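Local coordinates for protein endoglucanase, family GH5 (Zobellia galactanivorans, PDB 6GL2) that hydrolyses hemicellulose, probably mixed-linked glucan, as a family GH5 glycoside hydrolase with a TIM-barrel fold, at residues V66-H71 and A82-K87; E110-P115 and D125-V130; I146-N151 and K195-T200; V224-Y229 and R269-G274. One frame throughout, in Å; residues are numbered along the deposited sequence.

Contact 1: V66-H71 and A82-K87; sequences VTWKFH and ANWLDK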
loop_
_atom_site.group_PDB
_atom_site.type_symbol
_atom_site.label_atom_id
_atom_site.label_comp_id
_atom_site.label_asym_id
_atom_site.label_seq_id
_atom_site.Cartn_x
_atom_site.Cartn_y
_atom_site.Cartn_z
ATOM N N VAL A 66 2.715 -5.729 -5.846
ATOM C CA VAL A 66 2.928 -6.792 -6.842
ATOM C C VAL A 66 1.608 -6.978 -7.556
ATOM O O VAL A 66 0.529 -7.147 -6.977
ATOM C CB VAL A 66 3.264 -8.147 -6.146
ATOM C CG1 VAL A 66 3.448 -9.259 -7.173
ATOM C CG2 VAL A 66 4.544 -8.025 -5.295
ATOM N N THR A 67 1.694 -7.030 -8.872
ATOM C CA THR A 67 0.572 -7.387 -9.778
ATOM C C THR A 67 0.779 -8.849 -10.147
ATOM O O THR A 67 1.872 -9.241 -10.569
ATOM C CB THR A 67 0.496 -6.458 -10.992
ATOM O OG1 THR A 67 0.146 -5.148 -10.537
ATOM C CG2 THR A 67 -0.539 -6.987 -12.040
ATOM N N TRP A 68 -0.233 -9.652 -9.941
ATOM C CA TRP A 68 -0.130 -11.118 -10.063
ATOM C C TRP A 68 -0.741 -11.618 -11.352
ATOM O O TRP A 68 -0.446 -12.737 -11.733
ATOM C CB TRP A 68 -0.820 -11.801 -8.840
ATOM C CG TRP A 68 -0.179 -11.408 -7.560
ATOM C CD1 TRP A 68 -0.490 -10.322 -6.780
ATOM C CD2 TRP A 68 0.925 -12.044 -6.861
ATOM N NE1 TRP A 68 0.327 -10.264 -5.704
ATOM C CE2 TRP A 68 1.191 -11.282 -5.685
ATOM C CE3 TRP A 68 1.696 -13.166 -7.143
ATOM C CZ2 TRP A 68 2.221 -11.587 -4.800
ATOM C CZ3 TRP A 68 2.751 -13.463 -6.272
ATOM C CH2 TRP A 68 2.937 -12.727 -5.091
ATOM N N LYS A 69 -1.591 -10.855 -12.002
ATOM C CA LYS A 69 -2.404 -11.324 -13.164
ATOM C C LYS A 69 -1.602 -12.078 -14.218
ATOM O O LYS A 69 -2.015 -13.160 -14.660
ATOM C CB LYS A 69 -3.171 -10.127 -13.766
ATOM C CG LYS A 69 -4.062 -10.584 -14.930
ATOM C CD LYS A 69 -4.888 -9.479 -15.507
ATOM C CE LYS A 69 -5.566 -9.888 -16.834
ATOM N NZ LYS A 69 -5.166 -11.263 -17.329
ATOM N N PHE A 70 -0.473 -11.579 -14.580
ATOM C CA PHE A 70 0.226 -12.205 -15.676
ATOM C C PHE A 70 0.940 -13.468 -15.265
ATOM O O PHE A 70 1.658 -14.072 -16.071
ATOM C CB PHE A 70 1.152 -11.196 -16.337
ATOM C CG PHE A 70 0.410 -10.065 -16.993
ATOM C CD1 PHE A 70 -0.067 -10.245 -18.244
ATOM C CD2 PHE A 70 0.197 -8.872 -16.356
ATOM C CE1 PHE A 70 -0.750 -9.244 -18.861
ATOM C CE2 PHE A 70 -0.540 -7.857 -16.938
ATOM C CZ PHE A 70 -0.994 -8.089 -18.204
ATOM N N HIS A 71 0.846 -13.868 -14.018
ATOM C CA HIS A 71 1.516 -15.038 -13.455
ATOM C C HIS A 71 0.578 -15.982 -12.801
ATOM O O HIS A 71 1.067 -16.796 -11.989
ATOM C CB HIS A 71 2.706 -14.635 -12.632
ATOM C CG HIS A 71 3.657 -13.705 -13.302
ATOM N ND1 HIS A 71 4.644 -14.129 -14.086
ATOM C CD2 HIS A 71 3.605 -12.318 -13.424
ATOM C CE1 HIS A 71 5.263 -13.028 -14.582
ATOM N NE2 HIS A 71 4.598 -11.947 -14.162
ATOM N N ALA A 82 5.904 -20.268 -9.982
ATOM C CA ALA A 82 6.917 -20.323 -8.952
ATOM C C ALA A 82 8.024 -19.315 -9.113
ATOM O O ALA A 82 8.441 -18.714 -8.129
ATOM C CB ALA A 82 7.459 -21.736 -8.884
ATOM N N ASN A 83 8.412 -19.084 -10.342
ATOM C CA ASN A 83 9.463 -18.163 -10.528
ATOM C C ASN A 83 9.089 -16.699 -10.260
ATOM O O ASN A 83 9.980 -15.895 -9.996
ATOM C CB ASN A 83 10.181 -18.369 -11.880
ATOM C CG ASN A 83 9.309 -18.123 -13.098
ATOM O OD1 ASN A 83 8.122 -17.831 -13.029
ATOM N ND2 ASN A 83 9.960 -18.240 -14.283
ATOM N N TRP A 84 7.804 -16.397 -10.354
ATOM C CA TRP A 84 7.296 -15.071 -9.975
ATOM C C TRP A 84 7.354 -14.913 -8.463
ATOM O O TRP A 84 7.821 -13.880 -7.955
ATOM C CB TRP A 84 5.917 -14.891 -10.569
ATOM C CG TRP A 84 5.370 -13.508 -10.345
ATOM C CD1 TRP A 84 4.313 -13.146 -9.587
ATOM C CD2 TRP A 84 5.902 -12.290 -10.907
ATOM N NE1 TRP A 84 4.064 -11.816 -9.702
ATOM C CE2 TRP A 84 5.033 -11.226 -10.457
ATOM C CE3 TRP A 84 6.946 -11.981 -11.693
ATOM C CZ2 TRP A 84 5.197 -9.923 -10.910
ATOM C CZ3 TRP A 84 7.123 -10.641 -12.097
ATOM C CH2 TRP A 84 6.275 -9.651 -11.713
ATOM N N LEU A 85 6.860 -15.924 -7.741
ATOM C CA LEU A 85 7.036 -15.907 -6.303
ATOM C C LEU A 85 8.495 -15.748 -5.921
ATOM O O LEU A 85 8.765 -15.078 -4.927
ATOM C CB LEU A 85 6.408 -17.146 -5.665
ATOM C CG LEU A 85 4.899 -17.194 -5.641
ATOM C CD1 LEU A 85 4.342 -18.591 -5.459
ATOM C CD2 LEU A 85 4.344 -16.369 -4.535
ATOM N N ASP A 86 9.375 -16.423 -6.655
ATOM C CA ASP A 86 10.794 -16.320 -6.343
ATOM C C ASP A 86 11.240 -14.844 -6.413
ATOM O O ASP A 86 12.049 -14.412 -5.574
ATOM C CB ASP A 86 11.641 -17.166 -7.285
ATOM C CG ASP A 86 11.530 -18.657 -7.044
ATOM O OD1 ASP A 86 11.004 -19.155 -6.098
ATOM O OD2 ASP A 86 11.962 -19.369 -8.049
ATOM N N LYS A 87 10.855 -14.168 -7.481
ATOM C CA LYS A 87 11.204 -12.752 -7.630
ATOM C C LYS A 87 10.682 -11.866 -6.505
ATOM O O LYS A 87 11.397 -10.979 -6.045
ATOM C CB LYS A 87 10.789 -12.217 -8.976
ATOM C CG LYS A 87 11.519 -12.859 -10.150
ATOM C CD LYS A 87 10.934 -12.394 -11.467
ATOM C CE LYS A 87 12.034 -12.262 -12.495
ATOM N NZ LYS A 87 11.651 -11.497 -13.737
#

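Contact 2: E110-P115 and D125-V130; sequences ETWILP and DELSKV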
loop_
_atom_site.group_PDB
_atom_site.type_symbol
_atom_site.label_atom_id
_atom_site.label_comp_id
_atom_site.label_asym_id
_atom_site.label_seq_id
_atom_site.Cartn_x
_atom_site.Cartn_y
_atom_site.Cartn_z
ATOM N N GLU A 110 -7.335 -5.579 -10.672
ATOM C CA GLU A 110 -8.789 -5.264 -10.680
ATOM C C GLU A 110 -9.547 -6.074 -11.754
ATOM O O GLU A 110 -10.713 -6.386 -11.515
ATOM C CB GLU A 110 -8.981 -3.767 -10.993
ATOM C CG GLU A 110 -8.464 -2.737 -10.026
ATOM C CD GLU A 110 -6.933 -2.571 -10.002
ATOM O OE1 GLU A 110 -6.203 -2.821 -11.013
ATOM O OE2 GLU A 110 -6.494 -2.145 -8.893
ATOM N N THR A 111 -8.919 -6.503 -12.848
ATOM C CA THR A 111 -9.657 -7.163 -13.941
ATOM C C THR A 111 -10.201 -8.497 -13.478
ATOM O O THR A 111 -11.220 -8.929 -14.046
ATOM C CB THR A 111 -8.838 -7.323 -15.169
ATOM O OG1 THR A 111 -7.583 -7.981 -14.894
ATOM C CG2 THR A 111 -8.568 -5.889 -15.779
ATOM N N TRP A 112 -9.646 -9.115 -12.451
ATOM C CA TRP A 112 -10.202 -10.412 -11.941
ATOM C C TRP A 112 -10.746 -10.223 -10.561
ATOM O O TRP A 112 -10.989 -11.214 -9.845
ATOM C CB TRP A 112 -9.213 -11.588 -12.061
ATOM C CG TRP A 112 -7.862 -11.432 -11.377
ATOM C CD1 TRP A 112 -6.722 -10.795 -11.849
ATOM C CD2 TRP A 112 -7.492 -11.816 -10.020
ATOM N NE1 TRP A 112 -5.721 -10.858 -10.922
ATOM C CE2 TRP A 112 -6.096 -11.432 -9.819
ATOM C CE3 TRP A 112 -8.161 -12.452 -8.976
ATOM C CZ2 TRP A 112 -5.433 -11.684 -8.618
ATOM C CZ3 TRP A 112 -7.489 -12.689 -7.783
ATOM C CH2 TRP A 112 -6.165 -12.328 -7.608
ATOM N N ILE A 113 -10.819 -8.935 -10.135
ATOM C CA ILE A 113 -11.336 -8.611 -8.800
ATOM C C ILE A 113 -12.430 -7.526 -8.875
ATOM O O ILE A 113 -12.428 -6.496 -8.190
ATOM C CB ILE A 113 -10.219 -8.219 -7.761
ATOM C CG1 ILE A 113 -9.096 -9.220 -7.774
ATOM C CG2 ILE A 113 -10.796 -8.088 -6.334
ATOM C CD1 ILE A 113 -7.823 -8.796 -7.046
ATOM N N LEU A 114 -13.376 -7.697 -9.774
ATOM C CA LEU A 114 -14.390 -6.656 -9.981
ATOM C C LEU A 114 -15.409 -6.728 -8.886
ATOM O O LEU A 114 -15.947 -7.805 -8.637
ATOM C CB LEU A 114 -15.111 -6.919 -11.312
ATOM C CG LEU A 114 -14.613 -6.226 -12.602
ATOM C CD1 LEU A 114 -15.235 -6.713 -13.912
ATOM C CD2 LEU A 114 -14.881 -4.744 -12.536
ATOM N N PRO A 115 -15.636 -5.635 -8.135
ATOM C CA PRO A 115 -16.524 -5.601 -6.986
ATOM C C PRO A 115 -18.007 -5.392 -7.414
ATOM O O PRO A 115 -18.595 -4.322 -7.167
ATOM C CB PRO A 115 -15.956 -4.488 -6.133
ATOM C CG PRO A 115 -15.449 -3.540 -7.128
ATOM C CD PRO A 115 -14.940 -4.355 -8.310
ATOM N N ASP A 125 -13.664 -17.066 -5.207
ATOM C CA ASP A 125 -13.003 -18.354 -5.401
ATOM C C ASP A 125 -11.474 -18.179 -5.753
ATOM O O ASP A 125 -10.596 -18.820 -5.209
ATOM C CB ASP A 125 -13.685 -19.172 -6.503
ATOM C CG ASP A 125 -15.114 -19.675 -6.155
ATOM O OD1 ASP A 125 -15.564 -19.715 -4.988
ATOM O OD2 ASP A 125 -15.801 -19.918 -7.219
ATOM N N GLU A 126 -11.233 -17.308 -6.736
ATOM C CA GLU A 126 -9.867 -17.030 -7.189
ATOM C C GLU A 126 -9.042 -16.392 -6.082
ATOM O O GLU A 126 -7.897 -16.829 -5.864
ATOM C CB GLU A 126 -9.874 -16.149 -8.453
ATOM C CG GLU A 126 -8.433 -16.001 -8.938
ATOM C CD GLU A 126 -8.296 -15.448 -10.347
ATOM O OE1 GLU A 126 -9.304 -15.089 -10.965
ATOM O OE2 GLU A 126 -7.083 -15.379 -10.736
ATOM N N LEU A 127 -9.591 -15.424 -5.395
ATOM C CA LEU A 127 -8.848 -14.748 -4.328
ATOM C C LEU A 127 -8.413 -15.666 -3.227
ATOM O O LEU A 127 -7.343 -15.588 -2.720
ATOM C CB LEU A 127 -9.653 -13.595 -3.719
ATOM C CG LEU A 127 -9.507 -12.218 -4.224
ATOM C CD1 LEU A 127 -10.378 -11.326 -3.311
ATOM C CD2 LEU A 127 -8.021 -11.796 -4.098
ATOM N N SER A 128 -9.311 -16.587 -2.859
ATOM C CA SER A 128 -8.982 -17.535 -1.811
ATOM C C SER A 128 -7.773 -18.387 -2.238
ATOM O O SER A 128 -6.841 -18.574 -1.442
ATOM C CB SER A 128 -10.191 -18.468 -1.584
ATOM O OG SER A 128 -9.907 -19.317 -0.506
ATOM N N LYS A 129 -7.760 -18.854 -3.472
ATOM C CA LYS A 129 -6.697 -19.715 -4.003
ATOM C C LYS A 129 -5.384 -18.893 -4.077
ATOM O O LYS A 129 -4.277 -19.362 -3.732
ATOM C CB LYS A 129 -7.003 -20.236 -5.377
ATOM C CG LYS A 129 -8.004 -21.380 -5.420
ATOM C CD LYS A 129 -7.573 -22.541 -4.585
ATOM C CE LYS A 129 -8.601 -23.672 -4.651
ATOM N NZ LYS A 129 -8.301 -24.785 -3.703
ATOM N N VAL A 130 -5.440 -17.641 -4.567
ATOM C CA VAL A 130 -4.250 -16.817 -4.752
ATOM C C VAL A 130 -3.694 -16.471 -3.394
ATOM O O VAL A 130 -2.481 -16.608 -3.212
ATOM C CB VAL A 130 -4.588 -15.594 -5.621
ATOM C CG1 VAL A 130 -3.426 -14.559 -5.614
ATOM C CG2 VAL A 130 -4.861 -16.074 -7.055
HETATM O O HOH W 1 -11.883 -13.754 -10.550
#

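Contact 3: I146-N151 and K195-T200; sequences IFETLN and KIMVST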
loop_
_atom_site.group_PDB
_atom_site.type_symbol
_atom_site.label_atom_id
_atom_site.label_comp_id
_atom_site.label_asym_id
_atom_site.label_seq_id
_atom_site.Cartn_x
_atom_site.Cartn_y
_atom_site.Cartn_z
ATOM N N ILE A 146 4.569 -8.124 6.211
ATOM C CA ILE A 146 3.168 -7.735 6.358
ATOM C C ILE A 146 2.457 -8.040 5.041
ATOM O O ILE A 146 3.028 -7.891 3.936
ATOM C CB ILE A 146 3.092 -6.204 6.549
ATOM C CG1 ILE A 146 3.840 -5.768 7.858
ATOM C CG2 ILE A 146 1.633 -5.662 6.671
ATOM C CD1 ILE A 146 4.347 -4.340 7.779
ATOM N N PHE A 147 1.249 -8.602 5.132
ATOM C CA PHE A 147 0.440 -8.763 3.912
ATOM C C PHE A 147 -0.589 -7.657 3.789
ATOM O O PHE A 147 -1.174 -7.246 4.790
ATOM C CB PHE A 147 -0.352 -10.067 3.955
ATOM C CG PHE A 147 0.507 -11.336 3.963
ATOM C CD1 PHE A 147 1.794 -11.365 3.401
ATOM C CD2 PHE A 147 0.037 -12.513 4.486
ATOM C CE1 PHE A 147 2.535 -12.550 3.458
ATOM C CE2 PHE A 147 0.763 -13.694 4.508
ATOM C CZ PHE A 147 2.021 -13.686 4.015
ATOM N N GLU A 148 -0.816 -7.158 2.632
ATOM C CA GLU A 148 -1.875 -6.162 2.301
ATOM C C GLU A 148 -2.785 -6.797 1.303
ATOM O O GLU A 148 -2.391 -7.172 0.197
ATOM C CB GLU A 148 -1.256 -4.895 1.792
ATOM C CG GLU A 148 -2.228 -3.885 1.191
ATOM C CD GLU A 148 -1.607 -2.718 0.577
ATOM O OE1 GLU A 148 -0.615 -2.165 1.077
ATOM O OE2 GLU A 148 -2.043 -2.367 -0.563
ATOM N N THR A 149 -4.032 -7.084 1.669
ATOM C CA THR A 149 -4.858 -8.046 0.904
ATOM C C THR A 149 -5.239 -7.545 -0.488
ATOM O O THR A 149 -5.188 -8.252 -1.469
ATOM C CB THR A 149 -6.103 -8.444 1.661
ATOM O OG1 THR A 149 -6.662 -7.274 2.266
ATOM C CG2 THR A 149 -5.756 -9.474 2.767
ATOM N N LEU A 150 -5.533 -6.214 -0.617
ATOM C CA LEU A 150 -5.905 -5.617 -1.896
ATOM C C LEU A 150 -5.486 -4.172 -1.948
ATOM O O LEU A 150 -5.723 -3.478 -0.958
ATOM C CB LEU A 150 -7.442 -5.638 -2.094
ATOM C CG LEU A 150 -8.157 -6.967 -2.108
ATOM C CD1 LEU A 150 -9.649 -6.793 -1.944
ATOM C CD2 LEU A 150 -7.810 -7.734 -3.318
ATOM N N ASN A 151 -5.108 -3.617 -3.040
ATOM C CA ASN A 151 -4.526 -2.294 -3.118
ATOM C C ASN A 151 -5.601 -1.221 -3.046
ATOM O O ASN A 151 -5.811 -0.545 -2.032
ATOM C CB ASN A 151 -3.688 -2.239 -4.386
ATOM C CG ASN A 151 -3.192 -0.845 -4.692
ATOM O OD1 ASN A 151 -2.801 -0.132 -3.760
ATOM N ND2 ASN A 151 -3.320 -0.430 -5.919
ATOM N N LYS A 195 0.570 -9.354 10.804
ATOM C CA LYS A 195 -0.206 -8.111 10.532
ATOM C C LYS A 195 -0.685 -8.097 9.089
ATOM O O LYS A 195 0.051 -8.490 8.169
ATOM C CB LYS A 195 0.627 -6.881 10.817
ATOM C CG LYS A 195 0.969 -6.722 12.311
ATOM C CD LYS A 195 -0.190 -6.566 13.289
ATOM C CE LYS A 195 0.430 -6.432 14.708
ATOM N NZ LYS A 195 0.559 -7.705 15.414
ATOM N N ILE A 196 -1.976 -7.778 8.896
ATOM C CA ILE A 196 -2.621 -7.693 7.583
ATOM C C ILE A 196 -3.188 -6.310 7.413
ATOM O O ILE A 196 -3.948 -5.845 8.289
ATOM C CB ILE A 196 -3.697 -8.769 7.411
ATOM C CG1 ILE A 196 -3.178 -10.159 7.581
ATOM C CG2 ILE A 196 -4.304 -8.573 6.018
ATOM C CD1 ILE A 196 -4.251 -11.196 7.575
ATOM N N MET A 197 -2.866 -5.576 6.374
ATOM C CA MET A 197 -3.424 -4.331 6.009
ATOM C C MET A 197 -4.615 -4.504 5.109
ATOM O O MET A 197 -4.518 -5.123 4.016
ATOM C CB MET A 197 -2.322 -3.480 5.316
ATOM C CG MET A 197 -1.314 -2.869 6.264
ATOM S SD MET A 197 0.156 -2.215 5.377
ATOM C CE MET A 197 -0.654 -1.136 4.213
ATOM N N VAL A 198 -5.738 -3.989 5.553
ATOM C CA VAL A 198 -7.019 -4.100 4.886
ATOM C C VAL A 198 -7.521 -2.740 4.500
ATOM O O VAL A 198 -7.782 -1.919 5.375
ATOM C CB VAL A 198 -8.029 -4.890 5.759
ATOM C CG1 VAL A 198 -9.454 -4.902 5.231
ATOM C CG2 VAL A 198 -7.561 -6.319 6.057
ATOM N N SER A 199 -7.727 -2.523 3.226
ATOM C CA SER A 199 -8.129 -1.236 2.680
ATOM C C SER A 199 -9.637 -1.008 2.699
ATOM O O SER A 199 -10.445 -1.904 2.674
ATOM C CB SER A 199 -7.700 -1.104 1.216
ATOM O OG SER A 199 -8.400 -2.055 0.437
ATOM N N THR A 200 -9.991 0.283 2.716
ATOM C CA THR A 200 -11.336 0.707 2.335
ATOM C C THR A 200 -11.480 0.508 0.839
ATOM O O THR A 200 -10.565 0.196 0.082
ATOM C CB THR A 200 -11.490 2.182 2.664
ATOM O OG1 THR A 200 -10.387 2.878 2.071
ATOM C CG2 THR A 200 -11.486 2.474 4.188
HETATM O O HOH W 2 -5.801 -4.144 1.680
#

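Contact 4: V224-Y229 and R269-G274; sequences VSVHSY and RAVVMG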
loop_
_atom_site.group_PDB
_atom_site.type_symbol
_atom_site.label_atom_id
_atom_site.label_comp_id
_atom_site.label_asym_id
_atom_site.label_seq_id
_atom_site.Cartn_x
_atom_site.Cartn_y
_atom_site.Cartn_z
ATOM N N VAL A 224 -5.582 -0.747 9.213
ATOM C CA VAL A 224 -6.302 -0.124 8.136
ATOM C C VAL A 224 -5.308 0.457 7.150
ATOM O O VAL A 224 -4.290 1.022 7.452
ATOM C CB VAL A 224 -7.133 1.032 8.713
ATOM C CG1 VAL A 224 -7.828 1.832 7.618
ATOM C CG2 VAL A 224 -8.146 0.473 9.749
ATOM N N SER A 225 -5.606 0.250 5.865
ATOM C CA SER A 225 -4.892 0.846 4.716
ATOM C C SER A 225 -5.750 1.884 4.004
ATOM O O SER A 225 -6.867 1.552 3.544
ATOM C CB SER A 225 -4.515 -0.272 3.684
ATOM O OG SER A 225 -3.916 0.336 2.575
ATOM N N VAL A 226 -5.273 3.102 3.882
ATOM C CA VAL A 226 -5.876 4.138 3.056
ATOM C C VAL A 226 -4.771 4.803 2.289
ATOM O O VAL A 226 -3.577 4.729 2.678
ATOM C CB VAL A 226 -6.701 5.184 3.850
ATOM C CG1 VAL A 226 -7.959 4.514 4.409
ATOM C CG2 VAL A 226 -5.859 5.833 4.914
ATOM N N HIS A 227 -5.123 5.391 1.171
ATOM C CA HIS A 227 -4.248 6.194 0.369
ATOM C C HIS A 227 -4.869 7.578 0.288
ATOM O O HIS A 227 -6.077 7.695 0.019
ATOM C CB HIS A 227 -4.115 5.614 -1.028
ATOM C CG HIS A 227 -3.578 4.180 -1.072
ATOM N ND1 HIS A 227 -3.540 3.460 -2.207
ATOM C CD2 HIS A 227 -3.031 3.448 -0.099
ATOM C CE1 HIS A 227 -3.006 2.234 -1.894
ATOM N NE2 HIS A 227 -2.664 2.232 -0.664
ATOM N N SER A 228 -4.088 8.631 0.372
ATOM C CA SER A 228 -4.619 10.024 0.295
ATOM C C SER A 228 -3.594 10.964 -0.295
ATOM O O SER A 228 -2.691 11.410 0.404
ATOM C CB SER A 228 -5.006 10.473 1.659
ATOM O OG SER A 228 -5.730 11.751 1.404
ATOM N N TYR A 229 -3.715 11.153 -1.583
ATOM C CA TYR A 229 -2.866 12.062 -2.299
ATOM C C TYR A 229 -3.390 13.531 -2.163
ATOM O O TYR A 229 -3.809 14.127 -3.113
ATOM C CB TYR A 229 -2.725 11.702 -3.726
ATOM C CG TYR A 229 -1.982 10.387 -4.057
ATOM C CD1 TYR A 229 -2.633 9.165 -3.978
ATOM C CD2 TYR A 229 -0.634 10.387 -4.357
ATOM C CE1 TYR A 229 -1.972 8.011 -4.326
ATOM C CE2 TYR A 229 0.028 9.213 -4.682
ATOM C CZ TYR A 229 -0.626 8.069 -4.649
ATOM O OH TYR A 229 0.100 6.931 -5.038
ATOM N N ARG A 269 -8.174 1.261 15.804
ATOM C CA ARG A 269 -7.341 0.630 14.780
ATOM C C ARG A 269 -6.172 1.510 14.443
ATOM O O ARG A 269 -6.268 2.723 14.409
ATOM C CB ARG A 269 -8.123 0.399 13.539
ATOM C CG ARG A 269 -9.242 -0.572 13.641
ATOM C CD ARG A 269 -8.721 -1.994 13.597
ATOM N NE ARG A 269 -9.710 -2.987 13.966
ATOM C CZ ARG A 269 -9.427 -4.252 14.169
ATOM N NH1 ARG A 269 -8.221 -4.750 13.870
ATOM N NH2 ARG A 269 -10.395 -5.055 14.568
ATOM N N ALA A 270 -5.066 0.908 13.998
ATOM C CA ALA A 270 -3.921 1.655 13.498
ATOM C C ALA A 270 -4.062 1.788 11.961
ATOM O O ALA A 270 -4.780 1.014 11.367
ATOM C CB ALA A 270 -2.630 0.870 13.846
ATOM N N VAL A 271 -3.434 2.823 11.449
ATOM C CA VAL A 271 -3.521 3.210 10.060
ATOM C C VAL A 271 -2.151 3.321 9.443
ATOM O O VAL A 271 -1.247 4.011 9.914
ATOM C CB VAL A 271 -4.276 4.538 9.904
ATOM C CG1 VAL A 271 -4.468 4.905 8.415
ATOM C CG2 VAL A 271 -5.681 4.417 10.589
ATOM N N VAL A 272 -2.069 2.718 8.216
ATOM C CA VAL A 272 -0.874 2.937 7.295
ATOM C C VAL A 272 -1.371 3.661 6.061
ATOM O O VAL A 272 -2.301 3.204 5.402
ATOM C CB VAL A 272 -0.251 1.593 6.971
ATOM C CG1 VAL A 272 0.843 1.811 5.926
ATOM C CG2 VAL A 272 0.381 0.945 8.159
ATOM N N MET A 273 -0.808 4.830 5.842
ATOM C CA MET A 273 -1.036 5.611 4.648
ATOM C C MET A 273 -0.112 5.067 3.570
ATOM O O MET A 273 0.992 5.498 3.386
ATOM C CB MET A 273 -0.732 7.082 4.857
ATOM C CG MET A 273 -1.192 7.941 3.719
ATOM S SD MET A 273 -2.951 8.149 3.581
ATOM C CE MET A 273 -3.291 9.276 4.906
ATOM N N GLY A 274 -0.597 4.009 2.926
ATOM C CA GLY A 274 0.290 3.137 2.131
ATOM C C GLY A 274 0.679 3.774 0.809
ATOM O O GLY A 274 1.699 3.340 0.217
#

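Contact 1: V66-H71 and A82-K87
Trp84, the main contributor from the helical segment 82-87, reaches the loop 66-71 with CG anti to its backbone N (chi1 -174°), a torsion that carries the indole out from the helix to lie between His71 and Trp68. The imidazole of His71 lies flat over the indole as an offset stack, its centroid 3.8 Å from that of the Trp84 six-membered ring and the planes 7° apart. His71 CB extends this overlap with a CH-pi contact to the five-membered ring. On the pyrrole side the edge of Trp84 points at the face of Trp68, CD1 lying 3.6 Å from Trp68 CE3 with the planes at 88°, an offset edge-to-face pair. The three rings form an aromatic cluster, with Val66 packed beside it, CG1 3.6 Å from Trp84 NE1 and over one face of Trp68. One residue on, Leu85 CD2 packs on the benzo ring of Trp68, 3.7 Å from its CZ3. Polar ends are tied elsewhere: His71 ND1 bonds to Glu81 and Trp68 NE1 to the carbonyl of Asn105. The cluster thus packs the loop after strand 61-64 on the first turns of helix 82-96, with Ile134 of helix 117-137 also against Trp68.

Contact 2: E110-P115 and D125-V130
Trp112 and Glu126 face each other across backbones that stay well apart, their CA atoms 8.2 Å from each other, and no direct hydrogen bond joins loop 110-115 to helical segment 125-130. Trp112 holds its CG between the backbone N and the carbonyl carbon (chi1 57°), which swings the indole toward the helix. Glu126, extended, lays its carboxylate over one indole face, CD 3.3 Å from Trp112 CE3 and the two planes 22° apart, while Ile113 CG1 lies over the opposite face. A water donates to both Trp112 O (2.8 Å) and Glu126 OE1 (2.9 Å), which would steady the carboxylate. In TIM-barrel terms this is a beta-alpha loop folding back on the helix that follows it, after strand 101-105 and onto helix 117-137. The benzo end of Trp112 meets the helix's apolar side: its CZ3 is 3.8 Å from Leu127 CD2, and its CH2 meets Val130 CG2 tip to tip at 4.0 Å. An alanine in place of Trp112 would probably open a gap beside Leu127 and Val130 and leave the Glu126 carboxylate without its flat partner. At the indole's other end, NE1 donates to Asp109, and Leu127 packs on Tyr176 of helix 167-186.

Contact 3: I146-N151 and K195-T200
Phe147 and Met197 join strands 146-148 and 196-199, which run parallel with their axes 18° apart. Phe147 N donates to Lys195 O at 3.3 Å, Met197 N returns a bond to Phe147 O at 2.9 Å, and Thr149 N reaches Met197 O at 3.1 Å. Beyond it the backbones diverge and a water fills in, donating to Met197 O while accepting from Leu150 N and Ser199 N. Glu148 and Met197 share one face of the sheet. With its thioether bent at chi3 (55°), Met197 brings CE to 3.3 Å from Glu148 OE1 and SD to 4.0 Å from Ile146 CG2. On the side that carries Ile196 and Phe147, Thr149 CG2 touches Ile196 CG2 at 3.7 Å.

Second-shell groups fix the polar ends. Glu148 OE2 forms a salt bridge with Arg63 and a hydrogen bond with Asn105; Asn151 OD1 also binds Arg63, and His177 bonds to both Thr149 OG1 and Ser199 OG. An alanine at Glu148 would probably leave the Arg63 guanidinium without its charged mate and the Met197 methyl freer to turn. The strands are neighbours in the closed eight-stranded TIM barrel, linked as a beta-alpha-beta unit through helix 167-186, which packs over Phe147, Thr149 and Val198. Strand 145-148 shares backbone hydrogen bonds with strand 101-105 on its other side, and strand 196-199 is paired onward with strand 222-227.

Contact 4: V224-Y229 and R269-G274
Met273 places CG anti to its backbone N and then bends at chi2 (72°) and chi3 (75°), folding the thioether back over strand 224-227. This carries Met273 SD to 3.4 Å from Ser228 N and 3.9 Å from Val226 CG2. Val226 CG2 in turn meets Val271 CG1, also at 3.9 Å, so Val226 packs against both residues on the face it shares with them and Val224. The strands are parallel, their axes 34° apart. Val224 N donates to Ala270 O, and Val272 N to Val224 O at 2.9 Å. Then come a weak bond from Val226 N to Val272 O and one of 3.1 Å from Gly274 N to Val226 O. At the C-terminal end His227 CD2 lies 3.8 Å from Gly274 C, while its ND1 bonds to Glu152. In this beta-alpha-beta crossover of the TIM barrel, helix 246-266 packs Phe263 on Val224 and Val271, and Leu256 and Ile259 on Met273; strand 196-199 borders Ser225, and strand 304-307 follows on the far side of 271-276.

Overall arrangement
Followed from the N terminus, the four contacts come in series along the chain, none enclosing or crossing another. Contact 1 closes a short loop between strand 61-64 and helix 82-96, and contact 2 does the same between strand 101-105 and helix 117-137. Contacts 3 and 4 span whole beta-alpha-beta units, joining strands 145-148 to 196-199 and 222-227 to 271-276 within the closed eight-stranded barrel. Lys69 meets Thr111 and Trp112 between contacts 1 and 2, and Leu150 packs on Ile113 and Leu127 between contacts 2 and 3. Contacts 3 and 4, centres about 10 Å apart, meet where neighbouring strands 196-199 and 222-227 pair, with Met197 against Val272.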